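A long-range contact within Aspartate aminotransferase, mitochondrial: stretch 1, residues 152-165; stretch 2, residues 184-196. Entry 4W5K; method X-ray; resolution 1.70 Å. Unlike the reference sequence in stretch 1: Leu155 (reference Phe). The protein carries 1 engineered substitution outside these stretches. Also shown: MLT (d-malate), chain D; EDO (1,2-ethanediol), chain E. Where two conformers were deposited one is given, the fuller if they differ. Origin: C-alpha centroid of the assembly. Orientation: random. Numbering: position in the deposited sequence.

Stretch 1, residues 152-165: TKGLNLAGMLECLD
Stretch 2 (184-196) GVDPTHDDWRQVC

Two helices can pack side by side without one hydrogen bond between them; here each is capped locally, and one side chain sits among four of its neighbours. This contact, which buries 541 Å² in all, illustrates the principle. Helix 157-165, preceded by the short strand 154-155, runs nearly parallel to helix 189-196: the axes cross at -17° and approach to 10.2 Å.

Stretch 2 opens with Gly184 in a left-handed turn conformation (78/-2), and the chain is extended from Val185 to Thr188. Val185 (phi/psi -82/116, chi1 t) points toward stretch 1, its CA 5.6 Å from the CA of Gly154; its CG1 lies 3.4 Å from Leu155 N, and its CG2 3.4 Å from Lys153 O. Pro187 (-65/152, C-gamma exo) continues the apolar surface, its CB 3.9 Å from CD2 of Leu155 (t,p), a residue that is Phe in the reference sequence.

Thr188 (-75/170, chi1 p) then caps the helix. Asp191 N donates to Thr188 OG1 at 3.0 Å, and Thr188 N donates to Asp191 OD2, also at 3.0 Å, a reciprocal pair. Stretch 1 is capped by Asn156 (chi1 t), whose OD1 accepts from Gly159 N at 2.9 Å. Beyond the caps both backbones are helical.

Asp191 (chi1 m) points toward the partner, with CA atoms of Leu157 and Asp191 7.3 Å apart. Its carboxylate meets only carbon there: OD1 is 3.5 Å from Leu157 CD2. Trp192 (chi1 m, chi2 122°) starts away, but its ring returns, CZ3 reaching 4.2 Å from CE of the all-t Met160. Gln194 (m,t) places OE1 3.6 Å from Leu157 CD2.

Val195 (chi1 t) is the knob, seated among Leu157 (t,p), Met160, Leu161 (m,t) and Leu164 (m,t). Its CG2 lies 3.8 Å from Met160 CE and 4.0 Å from Leu161 CD2, while CG1 is 3.9 Å from Leu164 CD1. The CA atoms of Leu161 and Val195 are 6.2 Å apart.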

# COMPACT_ATOMS: atom_id res chain seq x y z
N THR A 152 1.66 17.18 35.14
CA THR A 152 0.67 16.21 35.59
C THR A 152 0.67 14.92 34.78
O THR A 152 -0.01 13.95 35.14
CB THR A 152 -0.75 16.78 35.54
OG1 THR A 152 -1.11 17.07 34.18
CG2 THR A 152 -0.87 18.07 36.40
N LYS A 153 1.43 14.91 33.68
CA LYS A 153 1.38 13.84 32.67
C LYS A 153 -0.07 13.60 32.25
O LYS A 153 -0.49 12.45 32.06
CB LYS A 153 2.03 12.53 33.19
CG LYS A 153 3.45 12.71 33.77
CD LYS A 153 3.41 12.89 35.32
CE LYS A 153 4.60 13.71 35.82
NZ LYS A 153 4.79 13.64 37.30
N GLY A 154 -0.82 14.70 32.12
CA GLY A 154 -2.24 14.66 31.80
C GLY A 154 -2.60 15.75 30.83
O GLY A 154 -1.72 16.27 30.14
N LEU A 155 -3.89 16.09 30.77
CA LEU A 155 -4.41 17.02 29.77
C LEU A 155 -4.33 18.49 30.17
O LEU A 155 -4.55 18.84 31.34
CB LEU A 155 -5.87 16.67 29.45
CG LEU A 155 -6.58 17.43 28.33
CD1 LEU A 155 -5.95 17.07 26.98
CD2 LEU A 155 -8.08 17.11 28.35
N ASN A 156 -4.03 19.35 29.20
CA ASN A 156 -4.16 20.79 29.41
C ASN A 156 -5.34 21.28 28.57
O ASN A 156 -5.16 21.84 27.47
CB ASN A 156 -2.85 21.53 29.05
CG ASN A 156 -2.99 23.06 29.09
OD1 ASN A 156 -3.96 23.60 29.61
ND2 ASN A 156 -1.99 23.76 28.53
N LEU A 157 -6.55 21.07 29.08
CA LEU A 157 -7.76 21.42 28.33
C LEU A 157 -7.90 22.93 28.09
O LEU A 157 -8.22 23.33 26.98
CB LEU A 157 -9.03 20.92 29.04
CG LEU A 157 -10.32 21.18 28.25
CD1 LEU A 157 -10.32 20.46 26.90
CD2 LEU A 157 -11.56 20.78 29.04
N ALA A 158 -7.69 23.76 29.11
CA ALA A 158 -7.82 25.21 28.94
C ALA A 158 -6.90 25.68 27.80
O ALA A 158 -7.29 26.50 26.96
CB ALA A 158 -7.50 25.94 30.22
N GLY A 159 -5.69 25.12 27.77
CA GLY A 159 -4.72 25.46 26.74
C GLY A 159 -5.17 25.02 25.37
O GLY A 159 -5.06 25.76 24.39
N MET A 160 -5.65 23.78 25.28
CA MET A 160 -6.20 23.26 24.03
C MET A 160 -7.31 24.14 23.49
O MET A 160 -7.29 24.55 22.31
CB MET A 160 -6.72 21.85 24.23
CG MET A 160 -7.26 21.23 22.95
SD MET A 160 -7.66 19.51 23.28
CE MET A 160 -8.17 18.96 21.65
N LEU A 161 -8.28 24.45 24.35
CA LEU A 161 -9.42 25.26 23.95
C LEU A 161 -8.98 26.65 23.47
O LEU A 161 -9.46 27.13 22.44
CB LEU A 161 -10.43 25.39 25.10
CG LEU A 161 -11.13 24.11 25.54
CD1 LEU A 161 -12.00 24.38 26.75
CD2 LEU A 161 -11.95 23.51 24.41
N GLU A 162 -8.04 27.28 24.17
CA GLU A 162 -7.59 28.61 23.78
C GLU A 162 -6.85 28.59 22.45
O GLU A 162 -7.00 29.49 21.63
CB GLU A 162 -6.68 29.24 24.85
CG GLU A 162 -6.45 30.72 24.58
CD GLU A 162 -5.23 31.30 25.28
OE1 GLU A 162 -4.58 30.59 26.06
OE2 GLU A 162 -4.93 32.49 25.03
N CYS A 163 -6.04 27.56 22.25
CA CYS A 163 -5.32 27.42 20.99
C CYS A 163 -6.30 27.26 19.83
O CYS A 163 -6.13 27.87 18.77
CB CYS A 163 -4.34 26.24 21.03
SG CYS A 163 -2.84 26.60 21.99
N LEU A 164 -7.32 26.42 20.02
CA LEU A 164 -8.30 26.19 18.96
C LEU A 164 -9.10 27.47 18.71
O LEU A 164 -9.43 27.79 17.57
CB LEU A 164 -9.23 25.02 19.28
CG LEU A 164 -8.55 23.64 19.35
CD1 LEU A 164 -9.56 22.50 19.57
CD2 LEU A 164 -7.70 23.36 18.15
N ASP A 165 -9.40 28.22 19.77
CA ASP A 165 -10.17 29.44 19.59
C ASP A 165 -9.38 30.48 18.81
O ASP A 165 -9.96 31.26 18.05
CB ASP A 165 -10.59 30.01 20.95
CG ASP A 165 -11.61 31.11 20.80
OD1 ASP A 165 -12.66 30.87 20.15
OD2 ASP A 165 -11.36 32.22 21.30
N GLY A 184 -0.99 8.56 25.93
CA GLY A 184 -2.11 7.89 26.59
C GLY A 184 -3.12 8.86 27.19
O GLY A 184 -4.14 8.46 27.73
N VAL A 185 -2.85 10.17 27.09
CA VAL A 185 -3.73 11.17 27.71
C VAL A 185 -4.93 11.46 26.81
O VAL A 185 -4.74 11.94 25.68
CB VAL A 185 -2.95 12.47 27.98
CG1 VAL A 185 -3.90 13.64 28.40
CG2 VAL A 185 -1.87 12.20 29.01
N ASP A 186 -6.15 11.15 27.27
CA ASP A 186 -7.38 11.36 26.49
C ASP A 186 -8.32 12.34 27.20
O ASP A 186 -8.58 12.20 28.39
CB ASP A 186 -8.19 10.08 26.30
CG ASP A 186 -7.57 9.09 25.36
OD1 ASP A 186 -6.62 9.49 24.64
OD2 ASP A 186 -8.06 7.93 25.34
N PRO A 187 -8.90 13.29 26.45
CA PRO A 187 -10.01 14.06 27.04
C PRO A 187 -11.21 13.17 27.32
O PRO A 187 -11.36 12.12 26.68
CB PRO A 187 -10.33 15.10 25.95
CG PRO A 187 -9.13 15.06 24.99
CD PRO A 187 -8.67 13.63 25.04
N THR A 188 -12.01 13.54 28.32
CA THR A 188 -13.29 12.87 28.60
C THR A 188 -14.31 13.27 27.56
O THR A 188 -14.08 14.21 26.78
CB THR A 188 -13.82 13.25 29.97
OG1 THR A 188 -14.18 14.64 29.95
CG2 THR A 188 -12.75 13.01 31.03
N HIS A 189 -15.46 12.60 27.55
CA HIS A 189 -16.52 13.04 26.64
C HIS A 189 -17.00 14.46 26.97
O HIS A 189 -17.29 15.21 26.03
CB HIS A 189 -17.69 12.06 26.62
CG HIS A 189 -17.36 10.77 25.93
ND1 HIS A 189 -18.30 9.81 25.63
CD2 HIS A 189 -16.17 10.30 25.48
CE1 HIS A 189 -17.71 8.80 25.01
NE2 HIS A 189 -16.42 9.08 24.90
N ASP A 190 -17.08 14.81 28.26
CA ASP A 190 -17.34 16.21 28.66
C ASP A 190 -16.34 17.16 28.01
O ASP A 190 -16.71 18.22 27.51
CB ASP A 190 -17.24 16.40 30.20
CG ASP A 190 -18.49 15.97 30.96
OD1 ASP A 190 -19.53 15.66 30.33
OD2 ASP A 190 -18.43 15.95 32.22
N ASP A 191 -15.05 16.81 28.07
CA ASP A 191 -14.01 17.68 27.51
C ASP A 191 -14.18 17.80 26.01
O ASP A 191 -14.04 18.90 25.44
CB ASP A 191 -12.60 17.17 27.80
CG ASP A 191 -12.29 17.02 29.29
OD1 ASP A 191 -12.89 17.71 30.16
OD2 ASP A 191 -11.37 16.21 29.58
N TRP A 192 -14.43 16.67 25.36
CA TRP A 192 -14.61 16.68 23.90
C TRP A 192 -15.81 17.53 23.50
O TRP A 192 -15.79 18.19 22.44
CB TRP A 192 -14.76 15.27 23.37
CG TRP A 192 -13.49 14.50 23.22
CD1 TRP A 192 -13.19 13.30 23.82
CD2 TRP A 192 -12.37 14.82 22.38
NE1 TRP A 192 -11.95 12.87 23.42
CE2 TRP A 192 -11.42 13.77 22.53
CE3 TRP A 192 -12.07 15.88 21.51
CZ2 TRP A 192 -10.20 13.75 21.84
CZ3 TRP A 192 -10.84 15.87 20.83
CH2 TRP A 192 -9.93 14.79 21.00
N ARG A 193 -16.85 17.55 24.32
CA ARG A 193 -18.00 18.38 23.99
C ARG A 193 -17.58 19.83 23.92
O ARG A 193 -18.00 20.58 23.03
CB ARG A 193 -19.15 18.17 24.99
CG ARG A 193 -20.00 16.96 24.63
CD ARG A 193 -21.18 16.76 25.56
NE ARG A 193 -20.79 16.10 26.80
CZ ARG A 193 -20.79 14.78 26.98
NH1 ARG A 193 -20.42 14.27 28.16
NH2 ARG A 193 -21.19 13.97 26.01
N GLN A 194 -16.70 20.25 24.85
CA GLN A 194 -16.21 21.64 24.77
C GLN A 194 -15.34 21.87 23.53
O GLN A 194 -15.46 22.94 22.89
CB GLN A 194 -15.39 22.01 26.01
CG GLN A 194 -16.18 21.94 27.30
CD GLN A 194 -15.44 22.63 28.42
OE1 GLN A 194 -14.92 21.99 29.33
NE2 GLN A 194 -15.41 23.96 28.37
N VAL A 195 -14.46 20.91 23.23
CA VAL A 195 -13.56 20.99 22.07
C VAL A 195 -14.34 21.12 20.75
O VAL A 195 -14.07 21.99 19.91
CB VAL A 195 -12.64 19.74 21.99
CG1 VAL A 195 -11.95 19.64 20.62
CG2 VAL A 195 -11.61 19.76 23.10
N CYS A 196 -15.35 20.28 20.60
CA CYS A 196 -16.16 20.28 19.39
C CYS A 196 -16.95 21.58 19.25
O CYS A 196 -17.14 22.06 18.13
CB CYS A 196 -17.08 19.07 19.38
SG CYS A 196 -16.17 17.48 19.26
C1 MLT D . -22.07 10.86 25.44
O1 MLT D . -21.09 11.43 25.98
O2 MLT D . -23.10 11.50 25.12
C2 MLT D . -21.99 9.36 25.18
O3 MLT D . -20.71 8.98 25.58
C1 EDO E . 7.00 10.46 37.78
O1 EDO E . 6.09 10.72 36.70
C2 EDO E . 6.18 10.27 39.05
O2 EDO E . 5.31 11.40 39.22